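Local coordinates for amidohydrolase (Pseudomonas aeruginosa, PDB 2I5G) that is an amidohydrolase of the M19 (membrane dipeptidase) family that probably acts as a metal-dependent dipeptidase, at the interface of chains A and B. Residues are numbered along the deposited sequence; one frame, centred on the assembly and turned at random. Chains: chain A/B, amidohydrolase.

The interface of chains A and B. Residues chain A 265-266, 268-270; chain B 125, 139-140, 143.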
ATOM      1  N   ASP A 265      -6.622  10.956  -6.030  1.00 13.27           N
ATOM      2  CA  ASP A 265      -5.883   9.801  -5.517  1.00 13.74           C
ATOM      3  C   ASP A 265      -5.679   8.746  -6.611  1.00 12.89           C
ATOM      4  O   ASP A 265      -6.616   8.406  -7.337  1.00 11.98           O
ATOM      5  CB  ASP A 265      -6.625   9.181  -4.324  1.00 24.73           C
ATOM      6  CG  ASP A 265      -5.818   8.086  -3.632  1.00 25.93           C
ATOM      7  OD1 ASP A 265      -4.684   8.376  -3.203  1.00 27.92           O
ATOM      8  OD2 ASP A 265      -6.316   6.941  -3.512  1.00 24.46           O
ATOM      9  N   LYS A 266      -4.453   8.237  -6.721  1.00 12.22           N
ATOM     10  CA  LYS A 266      -4.118   7.227  -7.723  1.00 12.37           C
ATOM     11  C   LYS A 266      -4.157   7.827  -9.122  1.00 12.87           C
ATOM     12  O   LYS A 266      -4.007   7.118 -10.118  1.00 14.18           O
ATOM     13  CB  LYS A 266      -5.096   6.047  -7.651  1.00 13.93           C
ATOM     14  CG  LYS A 266      -4.684   4.914  -6.724  1.00 13.29           C
ATOM     15  CD  LYS A 266      -4.516   5.378  -5.305  1.00 12.46           C
ATOM     16  CE  LYS A 266      -4.106   4.234  -4.413  1.00 11.38           C
ATOM     17  NZ  LYS A 266      -4.170   4.664  -2.996  1.00 13.18           N
ATOM     18  N   TYR A 268      -6.778   9.152 -10.427  1.00  7.26           N
ATOM     19  CA  TYR A 268      -8.125   9.046 -10.987  1.00  7.59           C
ATOM     20  C   TYR A 268      -9.252   8.964  -9.957  1.00  7.81           C
ATOM     21  O   TYR A 268     -10.405   9.221 -10.287  1.00  9.57           O
ATOM     22  CB  TYR A 268      -8.215   7.810 -11.895  1.00  9.51           C
ATOM     23  CG  TYR A 268      -8.412   6.517 -11.131  1.00  8.15           C
ATOM     24  CD1 TYR A 268      -9.671   6.156 -10.648  1.00  7.79           C
ATOM     25  CD2 TYR A 268      -7.327   5.696 -10.820  1.00  7.74           C
ATOM     26  CE1 TYR A 268      -9.845   5.015  -9.868  1.00 10.87           C
ATOM     27  CE2 TYR A 268      -7.488   4.550 -10.039  1.00 11.22           C
ATOM     28  CZ  TYR A 268      -8.750   4.217  -9.566  1.00 13.05           C
ATOM     29  OH  TYR A 268      -8.922   3.089  -8.790  1.00 17.39           O
ATOM     30  N   ALA A 269      -8.936   8.583  -8.724  1.00 10.46           N
ATOM     31  CA  ALA A 269      -9.959   8.440  -7.687  1.00 10.01           C
ATOM     32  C   ALA A 269     -10.463   9.756  -7.113  1.00 10.47           C
ATOM     33  O   ALA A 269     -10.475  10.773  -7.790  1.00 11.71           O
ATOM     34  CB  ALA A 269      -9.439   7.550  -6.567  1.00 20.57           C
ATOM     35  N   ARG A 270     -10.882   9.726  -5.854  1.00 13.95           N
ATOM     36  CA  ARG A 270     -11.410  10.910  -5.189  1.00 15.12           C
ATOM     37  C   ARG A 270     -10.500  12.138  -5.267  1.00 16.17           C
ATOM     38  O   ARG A 270      -9.283  12.030  -5.379  1.00 16.38           O
ATOM     39  CB  ARG A 270     -11.707  10.587  -3.726  1.00  9.00           C
ATOM     40  CG  ARG A 270     -10.471  10.253  -2.938  1.00 11.26           C
ATOM     41  CD  ARG A 270     -10.788   9.739  -1.545  1.00 11.27           C
ATOM     42  NE  ARG A 270      -9.549   9.480  -0.823  1.00 10.05           N
ATOM     43  CZ  ARG A 270      -8.645   8.588  -1.209  1.00  8.93           C
ATOM     44  NH1 ARG A 270      -8.859   7.866  -2.300  1.00  6.72           N
ATOM     45  NH2 ARG A 270      -7.514   8.448  -0.525  1.00  6.97           N
TER
ATOM     46  N   LEU B 125      -2.950  -0.824   0.914  1.00  9.69           N
ATOM     47  CA  LEU B 125      -3.240   0.417   0.233  1.00  6.42           C
ATOM     48  C   LEU B 125      -4.535   0.868   0.889  1.00  6.98           C
ATOM     49  O   LEU B 125      -4.865   2.048   0.887  1.00  8.30           O
ATOM     50  CB  LEU B 125      -3.467   0.163  -1.255  1.00  3.18           C
ATOM     51  CG  LEU B 125      -2.584   0.906  -2.262  1.00  1.45           C
ATOM     52  CD1 LEU B 125      -1.114   0.887  -1.850  1.00  1.14           C
ATOM     53  CD2 LEU B 125      -2.766   0.244  -3.618  1.00  1.14           C
ATOM     54  N   GLY B 139      -8.514   6.499   2.764  1.00  9.53           N
ATOM     55  CA  GLY B 139      -9.511   7.011   1.847  1.00  8.10           C
ATOM     56  C   GLY B 139      -9.718   6.052   0.693  1.00  8.85           C
ATOM     57  O   GLY B 139     -10.845   5.851   0.228  1.00  9.23           O
ATOM     58  N   PHE B 140      -8.628   5.462   0.219  1.00  6.91           N
ATOM     59  CA  PHE B 140      -8.725   4.498  -0.870  1.00  8.27           C
ATOM     60  C   PHE B 140      -9.482   3.263  -0.371  1.00  8.02           C
ATOM     61  O   PHE B 140     -10.219   2.626  -1.121  1.00  9.02           O
ATOM     62  CB  PHE B 140      -7.332   4.089  -1.345  1.00  4.94           C
ATOM     63  CG  PHE B 140      -7.350   3.147  -2.506  1.00  4.38           C
ATOM     64  CD1 PHE B 140      -7.798   3.571  -3.749  1.00  3.77           C
ATOM     65  CD2 PHE B 140      -6.927   1.831  -2.357  1.00  4.88           C
ATOM     66  CE1 PHE B 140      -7.824   2.696  -4.833  1.00  5.02           C
ATOM     67  CE2 PHE B 140      -6.948   0.949  -3.431  1.00  3.55           C
ATOM     68  CZ  PHE B 140      -7.398   1.381  -4.671  1.00  5.32           C
ATOM     69  N   GLU B 143     -13.159   3.772  -0.283  1.00 15.07           N
ATOM     70  CA  GLU B 143     -13.751   3.679  -1.612  1.00 14.98           C
ATOM     71  C   GLU B 143     -13.919   2.205  -1.978  1.00 13.89           C
ATOM     72  O   GLU B 143     -14.945   1.805  -2.536  1.00 12.77           O
ATOM     73  CB  GLU B 143     -12.888   4.404  -2.660  1.00 16.73           C
ATOM     74  CG  GLU B 143     -12.795   5.919  -2.449  1.00 19.78           C
ATOM     75  CD  GLU B 143     -12.357   6.685  -3.697  1.00 21.01           C
ATOM     76  OE1 GLU B 143     -13.162   6.808  -4.645  1.00 22.33           O
ATOM     77  OE2 GLU B 143     -11.206   7.164  -3.733  1.00 21.10           O
TER
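With CG of A:Arg270 lying between its backbone N and carbonyl carbon (chi1 65°), the chain runs extended from CG to NE alongside the carboxylate oxygen of B:Glu143, and a turn at its end (chi4 -62°) brings NH1 back to that oxygen; the CG of B:Glu143 stands beside its own backbone N (chi1 -65°). The two side chains meet at an oblique angle in a salt bridge, A:Arg270 NH1 donating to the carboxylate oxygen B:Glu143 OE2 at 2.8 Å. The oxygen receives it on its anti lone pair and lies near the guanidinium plane, while the carboxylate itself is turned steeply against that plane. A weak bond from the backbone N of A:Arg270 reaches the same oxygen.

One face of the guanidinium is laid against the start of helix 139-151 in chain B: the carbonyl carbon C of B:Gly139 sits 3.3 Å from A:Arg270 CZ, over the centre of the group. The positive end of the helix dipole would, if anything, disfavour a cation here, and the acid B:Glu143, one turn further on, probably offsets this.

Second-shell support comes from A:Asp265. Its OD2 accepts from A:Arg270 NH1 at 3.0 Å, met from above the carboxylate plane, and from A:Lys266 NZ at 3.2 Å on the syn side. One arginine nitrogen thus links acids of both chains, probably easing the proximity of their like charges. A:Lys266 in turn crosses B:Phe140 at about a right angle, its CE resting over the ring face 3.9 Å from the centroid.

The example shows a charged network seated on an aromatic and a helix start. The structure alone does not show that this dimer is the biological one, but, repeated by the two-fold axis, the site helps join its two subunits.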